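PDB 2RKQ: peptidoglycan-recognition protein SD from Drosophila melanogaster, which binds bacterial peptidoglycan and takes part in innate immunity by activating the Toll pathway in response to Gram-positive bacteria. Local coordinates for residues Phe106-Lys120 with Lys148-Trp161. Numbering follows the deposited sequence.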
loop_
_atom_site.group_PDB
_atom_site.type_symbol
_atom_site.label_atom_id
_atom_site.label_comp_id
_atom_site.label_asym_id
_atom_site.label_seq_id
_atom_site.Cartn_x
_atom_site.Cartn_y
_atom_site.Cartn_z
ATOM N N PHE A 106 9.347 -9.183 -1.287
ATOM C CA PHE A 106 8.687 -10.345 -1.870
ATOM C C PHE A 106 9.168 -10.637 -3.274
ATOM O O PHE A 106 8.420 -11.114 -4.126
ATOM C CB PHE A 106 7.174 -10.165 -1.722
ATOM C CG PHE A 106 6.790 -9.940 -0.309
ATOM C CD1 PHE A 106 6.429 -8.676 0.155
ATOM C CD2 PHE A 106 6.933 -10.971 0.604
ATOM C CE1 PHE A 106 6.150 -8.485 1.501
ATOM C CE2 PHE A 106 6.663 -10.793 1.937
ATOM C CZ PHE A 106 6.272 -9.544 2.397
ATOM N N GLU A 107 10.459 -10.374 -3.482
ATOM C CA GLU A 107 11.107 -10.734 -4.731
ATOM C C GLU A 107 11.137 -12.247 -4.862
ATOM O O GLU A 107 10.863 -12.789 -5.936
ATOM C CB GLU A 107 12.535 -10.192 -4.775
ATOM C CG GLU A 107 12.639 -8.751 -5.209
ATOM C CD GLU A 107 12.630 -8.586 -6.733
ATOM O OE1 GLU A 107 13.636 -8.061 -7.260
ATOM O OE2 GLU A 107 11.658 -8.993 -7.409
ATOM N N GLU A 108 11.454 -12.935 -3.770
ATOM C CA GLU A 108 11.729 -14.366 -3.903
ATOM C C GLU A 108 10.784 -15.290 -3.201
ATOM O O GLU A 108 10.736 -16.475 -3.521
ATOM C CB GLU A 108 13.161 -14.649 -3.508
ATOM C CG GLU A 108 14.057 -14.153 -4.609
ATOM C CD GLU A 108 15.470 -14.111 -4.209
ATOM O OE1 GLU A 108 15.873 -15.011 -3.450
ATOM O OE2 GLU A 108 16.177 -13.179 -4.660
ATOM N N ARG A 109 10.037 -14.755 -2.244
ATOM C CA ARG A 109 8.982 -15.516 -1.621
ATOM C C ARG A 109 7.752 -14.632 -1.515
ATOM O O ARG A 109 7.874 -13.398 -1.461
ATOM C CB ARG A 109 9.422 -16.018 -0.243
ATOM C CG ARG A 109 9.518 -14.959 0.826
ATOM C CD ARG A 109 9.997 -15.550 2.162
ATOM N NE ARG A 109 9.021 -16.449 2.782
ATOM C CZ ARG A 109 9.300 -17.293 3.772
ATOM N NH1 ARG A 109 10.537 -17.365 4.266
ATOM N NH2 ARG A 109 8.346 -18.072 4.269
ATOM N N ALA A 110 6.586 -15.265 -1.511
ATOM C CA ALA A 110 5.303 -14.571 -1.367
ATOM C C ALA A 110 5.091 -14.097 0.062
ATOM O O ALA A 110 5.650 -14.674 1.004
ATOM C CB ALA A 110 4.161 -15.495 -1.770
ATOM N N PRO A 111 4.262 -13.047 0.240
ATOM C CA PRO A 111 3.800 -12.701 1.577
ATOM C C PRO A 111 3.052 -13.883 2.207
ATOM O O PRO A 111 2.606 -14.803 1.488
ATOM C CB PRO A 111 2.809 -11.558 1.320
ATOM C CG PRO A 111 3.249 -10.958 -0.002
ATOM C CD PRO A 111 3.705 -12.147 -0.794
ATOM N N ASN A 112 2.908 -13.825 3.527
ATOM C CA ASN A 112 2.139 -14.807 4.292
ATOM C C ASN A 112 0.688 -14.831 3.828
ATOM O O ASN A 112 0.153 -13.808 3.396
ATOM C CB ASN A 112 2.183 -14.447 5.787
ATOM C CG ASN A 112 3.584 -14.506 6.370
ATOM O OD1 ASN A 112 4.480 -15.158 5.824
ATOM N ND2 ASN A 112 3.775 -13.848 7.498
ATOM N N LYS A 113 0.037 -15.983 3.950
ATOM C CA LYS A 113 -1.371 -16.097 3.575
ATOM C C LYS A 113 -2.227 -15.043 4.265
ATOM O O LYS A 113 -3.109 -14.460 3.629
ATOM C CB LYS A 113 -1.928 -17.499 3.875
ATOM C CG LYS A 113 -3.448 -17.596 3.730
ATOM C CD LYS A 113 -3.970 -18.957 4.118
ATOM C CE LYS A 113 -5.444 -19.075 3.827
ATOM N NZ LYS A 113 -6.298 -18.306 4.771
ATOM N N GLU A 114 -1.985 -14.796 5.555
ATOM C CA GLU A 114 -2.790 -13.818 6.292
ATOM C C GLU A 114 -2.673 -12.434 5.670
ATOM O O GLU A 114 -3.640 -11.687 5.641
ATOM C CB GLU A 114 -2.383 -13.748 7.752
ATOM C CG GLU A 114 -2.796 -14.961 8.543
ATOM C CD GLU A 114 -1.858 -16.106 8.311
ATOM O OE1 GLU A 114 -0.698 -15.847 7.882
ATOM O OE2 GLU A 114 -2.275 -17.267 8.558
ATOM N N ALA A 115 -1.489 -12.094 5.179
ATOM C CA ALA A 115 -1.289 -10.802 4.528
ATOM C C ALA A 115 -2.008 -10.745 3.200
ATOM O O ALA A 115 -2.656 -9.754 2.879
ATOM C CB ALA A 115 0.180 -10.525 4.340
ATOM N N LEU A 116 -1.912 -11.817 2.428
ATOM C CA LEU A 116 -2.623 -11.867 1.149
ATOM C C LEU A 116 -4.120 -11.810 1.349
ATOM O O LEU A 116 -4.798 -11.098 0.616
ATOM C CB LEU A 116 -2.244 -13.121 0.352
ATOM C CG LEU A 116 -0.770 -13.216 -0.030
ATOM C CD1 LEU A 116 -0.467 -14.626 -0.481
ATOM C CD2 LEU A 116 -0.491 -12.265 -1.151
ATOM N N ASP A 117 -4.634 -12.557 2.330
ATOM C CA ASP A 117 -6.073 -12.496 2.636
ATOM C C ASP A 117 -6.475 -11.077 2.992
ATOM O O ASP A 117 -7.485 -10.576 2.523
ATOM C CB ASP A 117 -6.431 -13.387 3.813
ATOM C CG ASP A 117 -6.378 -14.860 3.481
ATOM O OD1 ASP A 117 -6.306 -15.245 2.280
ATOM O OD2 ASP A 117 -6.431 -15.633 4.453
ATOM N N ALA A 118 -5.670 -10.440 3.841
ATOM C CA ALA A 118 -5.933 -9.082 4.295
ATOM C C ALA A 118 -6.011 -8.111 3.105
ATOM O O ALA A 118 -6.911 -7.255 3.051
ATOM C CB ALA A 118 -4.855 -8.651 5.282
ATOM N N ALA A 119 -5.095 -8.257 2.143
ATOM C CA ALA A 119 -5.115 -7.407 0.945
ATOM C C ALA A 119 -6.395 -7.600 0.136
ATOM O O ALA A 119 -7.002 -6.632 -0.299
ATOM C CB ALA A 119 -3.890 -7.683 0.077
ATOM N N LYS A 120 -6.811 -8.847 -0.071
ATOM C CA LYS A 120 -8.040 -9.089 -0.850
ATOM C C LYS A 120 -9.263 -8.540 -0.119
ATOM O O LYS A 120 -10.162 -7.954 -0.734
ATOM C CB LYS A 120 -8.212 -10.576 -1.140
ATOM C CG LYS A 120 -7.082 -11.113 -1.980
ATOM C CD LYS A 120 -7.034 -12.637 -1.983
ATOM C CE LYS A 120 -5.813 -13.097 -2.747
ATOM N NZ LYS A 120 -5.702 -14.588 -2.743
ATOM N N LYS A 148 11.342 -2.881 -9.086
ATOM C CA LYS A 148 11.010 -4.298 -9.015
ATOM C C LYS A 148 9.785 -4.525 -8.139
ATOM O O LYS A 148 9.170 -5.584 -8.196
ATOM C CB LYS A 148 12.172 -5.116 -8.445
ATOM C CG LYS A 148 13.422 -5.130 -9.339
ATOM C CD LYS A 148 13.117 -5.657 -10.750
ATOM C CE LYS A 148 13.551 -7.109 -10.963
ATOM N NZ LYS A 148 12.752 -8.107 -10.191
ATOM N N SER A 149 9.458 -3.537 -7.311
ATOM C CA SER A 149 8.308 -3.647 -6.416
ATOM C C SER A 149 7.075 -4.050 -7.232
ATOM O O SER A 149 6.887 -3.535 -8.334
ATOM C CB SER A 149 8.101 -2.302 -5.747
ATOM O OG SER A 149 6.959 -2.322 -4.918
ATOM N N PRO A 150 6.218 -4.954 -6.713
ATOM C CA PRO A 150 6.151 -5.523 -5.366
ATOM C C PRO A 150 6.964 -6.802 -5.180
ATOM O O PRO A 150 6.731 -7.546 -4.222
ATOM C CB PRO A 150 4.651 -5.802 -5.204
ATOM C CG PRO A 150 4.235 -6.256 -6.610
ATOM C CD PRO A 150 5.092 -5.423 -7.559
ATOM N N GLY A 151 7.937 -7.003 -6.064
ATOM C CA GLY A 151 8.774 -8.197 -6.018
ATOM C C GLY A 151 8.181 -9.260 -6.911
ATOM O O GLY A 151 6.959 -9.397 -7.041
ATOM N N GLU A 152 9.045 -10.053 -7.530
ATOM C CA GLU A 152 8.558 -11.028 -8.500
ATOM C C GLU A 152 7.471 -11.949 -7.956
ATOM O O GLU A 152 6.472 -12.204 -8.638
ATOM C CB GLU A 152 9.705 -11.890 -9.041
ATOM C CG GLU A 152 10.761 -11.147 -9.835
ATOM C CD GLU A 152 10.249 -10.540 -11.134
ATOM O OE1 GLU A 152 10.804 -9.496 -11.538
ATOM O OE2 GLU A 152 9.314 -11.096 -11.766
ATOM N N ALA A 153 7.662 -12.462 -6.737
ATOM C CA ALA A 153 6.744 -13.468 -6.212
ATOM C C ALA A 153 5.383 -12.864 -5.931
ATOM O O ALA A 153 4.344 -13.460 -6.230
ATOM C CB ALA A 153 7.309 -14.117 -4.944
ATOM N N LEU A 154 5.391 -11.663 -5.359
ATOM C CA LEU A 154 4.128 -11.011 -5.071
ATOM C C LEU A 154 3.461 -10.509 -6.357
ATOM O O LEU A 154 2.242 -10.625 -6.525
ATOM C CB LEU A 154 4.346 -9.893 -4.052
ATOM C CG LEU A 154 3.137 -9.011 -3.741
ATOM C CD1 LEU A 154 1.884 -9.821 -3.359
ATOM C CD2 LEU A 154 3.515 -8.084 -2.611
ATOM N N TYR A 155 4.256 -9.978 -7.274
ATOM C CA TYR A 155 3.707 -9.548 -8.560
ATOM C C TYR A 155 3.014 -10.693 -9.289
ATOM O O TYR A 155 1.911 -10.520 -9.796
ATOM C CB TYR A 155 4.786 -8.939 -9.444
ATOM C CG TYR A 155 4.247 -8.348 -10.721
ATOM C CD1 TYR A 155 4.582 -8.907 -11.954
ATOM C CD2 TYR A 155 3.373 -7.257 -10.697
ATOM C CE1 TYR A 155 4.091 -8.369 -13.137
ATOM C CE2 TYR A 155 2.880 -6.711 -11.876
ATOM C CZ TYR A 155 3.244 -7.282 -13.085
ATOM O OH TYR A 155 2.755 -6.745 -14.257
ATOM N N ALA A 156 3.623 -11.874 -9.266
ATOM C CA ALA A 156 3.025 -13.043 -9.938
ATOM C C ALA A 156 1.656 -13.387 -9.367
ATOM O O ALA A 156 0.746 -13.824 -10.092
ATOM C CB ALA A 156 3.933 -14.225 -9.815
ATOM N N LEU A 157 1.513 -13.195 -8.059
ATOM C CA LEU A 157 0.251 -13.464 -7.391
ATOM C C LEU A 157 -0.806 -12.429 -7.774
ATOM O O LEU A 157 -1.933 -12.793 -8.149
ATOM C CB LEU A 157 0.439 -13.511 -5.868
ATOM C CG LEU A 157 1.261 -14.668 -5.305
ATOM C CD1 LEU A 157 1.408 -14.474 -3.792
ATOM C CD2 LEU A 157 0.599 -16.019 -5.633
ATOM N N ILE A 158 -0.445 -11.145 -7.693
ATOM C CA ILE A 158 -1.446 -10.107 -7.951
ATOM C C ILE A 158 -1.915 -10.140 -9.406
ATOM O O ILE A 158 -3.055 -9.799 -9.695
ATOM C CB ILE A 158 -1.002 -8.679 -7.507
ATOM C CG1 ILE A 158 0.122 -8.135 -8.371
ATOM C CG2 ILE A 158 -0.605 -8.677 -6.050
ATOM C CD1 ILE A 158 -0.290 -7.017 -9.271
ATOM N N GLN A 159 -1.052 -10.582 -10.323
ATOM C CA GLN A 159 -1.496 -10.701 -11.719
ATOM C C GLN A 159 -2.659 -11.664 -11.858
ATOM O O GLN A 159 -3.362 -11.656 -12.873
ATOM C CB GLN A 159 -0.365 -11.202 -12.608
ATOM C CG GLN A 159 0.740 -10.202 -12.849
ATOM C CD GLN A 159 1.747 -10.732 -13.825
ATOM O OE1 GLN A 159 1.859 -10.238 -14.954
ATOM N NE2 GLN A 159 2.464 -11.757 -13.421
ATOM N N GLN A 160 -2.828 -12.541 -10.874
ATOM C CA GLN A 160 -3.917 -13.508 -10.918
ATOM C C GLN A 160 -5.205 -13.013 -10.274
ATOM O O GLN A 160 -6.249 -13.676 -10.382
ATOM C CB GLN A 160 -3.538 -14.826 -10.229
ATOM C CG GLN A 160 -2.236 -15.425 -10.708
ATOM C CD GLN A 160 -1.750 -16.607 -9.857
ATOM O OE1 GLN A 160 -0.987 -17.449 -10.339
ATOM N NE2 GLN A 160 -2.172 -16.668 -8.595
ATOM N N TRP A 161 -5.126 -11.886 -9.573
ATOM C CA TRP A 161 -6.272 -11.351 -8.864
ATOM C C TRP A 161 -7.267 -10.684 -9.801
ATOM O O TRP A 161 -6.902 -10.220 -10.888
ATOM C CB TRP A 161 -5.817 -10.310 -7.839
ATOM C CG TRP A 161 -5.016 -10.858 -6.705
ATOM C CD1 TRP A 161 -4.545 -12.134 -6.550
ATOM C CD2 TRP A 161 -4.538 -10.109 -5.589
ATOM N NE1 TRP A 161 -3.823 -12.230 -5.375
ATOM C CE2 TRP A 161 -3.795 -10.998 -4.774
ATOM C CE3 TRP A 161 -4.669 -8.769 -5.193
ATOM C CZ2 TRP A 161 -3.187 -10.587 -3.583
ATOM C CZ3 TRP A 161 -4.062 -8.358 -4.005
ATOM C CH2 TRP A 161 -3.326 -9.269 -3.222
HETATM O O HOH W 1 -3.171 -14.781 -4.062
#
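The indole of Trp161 is sandwiched between Lys120 and its own segment: CG of Lys120 stands 4.2 Å from the centroid of the six-membered ring, a CH-pi contact over one face, and CE lies over the same face nearer the rim, 3.4 Å from Trp161 NE1; Ile158 CA lies against the opposite face, and Leu116 CD2 meets the edge in the ring plane at CZ2. Trp161 joins helix 113-128 to the end of 148-161 on one side of the mixed sheet of this amidase-type PGRP domain. At Phe106 one ring face is covered by Pro111 CG, Arg109 O lies at the edge in the ring plane, and Leu154 CD2 approaches obliquely. Pro111 CG meets Leu154 CD1 at 3.8 Å, because chi1 of Leu154 (174°) turns its branch point away from the backbone N toward the proline. Leu157 CD1 packs against Ala110 CB at 3.6 Å and touches Leu116 CD1, the two leucine side chains crossing at about a right angle.

At the other end, the first turn of helix 152-158 is gripped by 106-107. Phe106 O takes weak bonds from the N-H groups of Ala153 and Leu154, and the bent Glu107 chain (chi2 -83°) brings OE2 to Glu152 N at 2.8 Å through its anti lone pair. Lys148 NZ bridges the two carboxylates, reaching Glu107 OE1 on its syn side at 3.1 Å and Glu152 OE1; it probably offsets their repulsion, as may Arg142, salt-bridged to Glu152. Replacing Glu107 by alanine removes this carboxylate, which is likely to leave Glu152 N without its side-chain acceptor and Lys148 NZ with one fewer acidic partner, freer to turn. A CB on Gly151 would clash with Phe106 and Glu107. One water accepts from both Trp161 NE1 and Lys120 NZ, 2.9 Å from each.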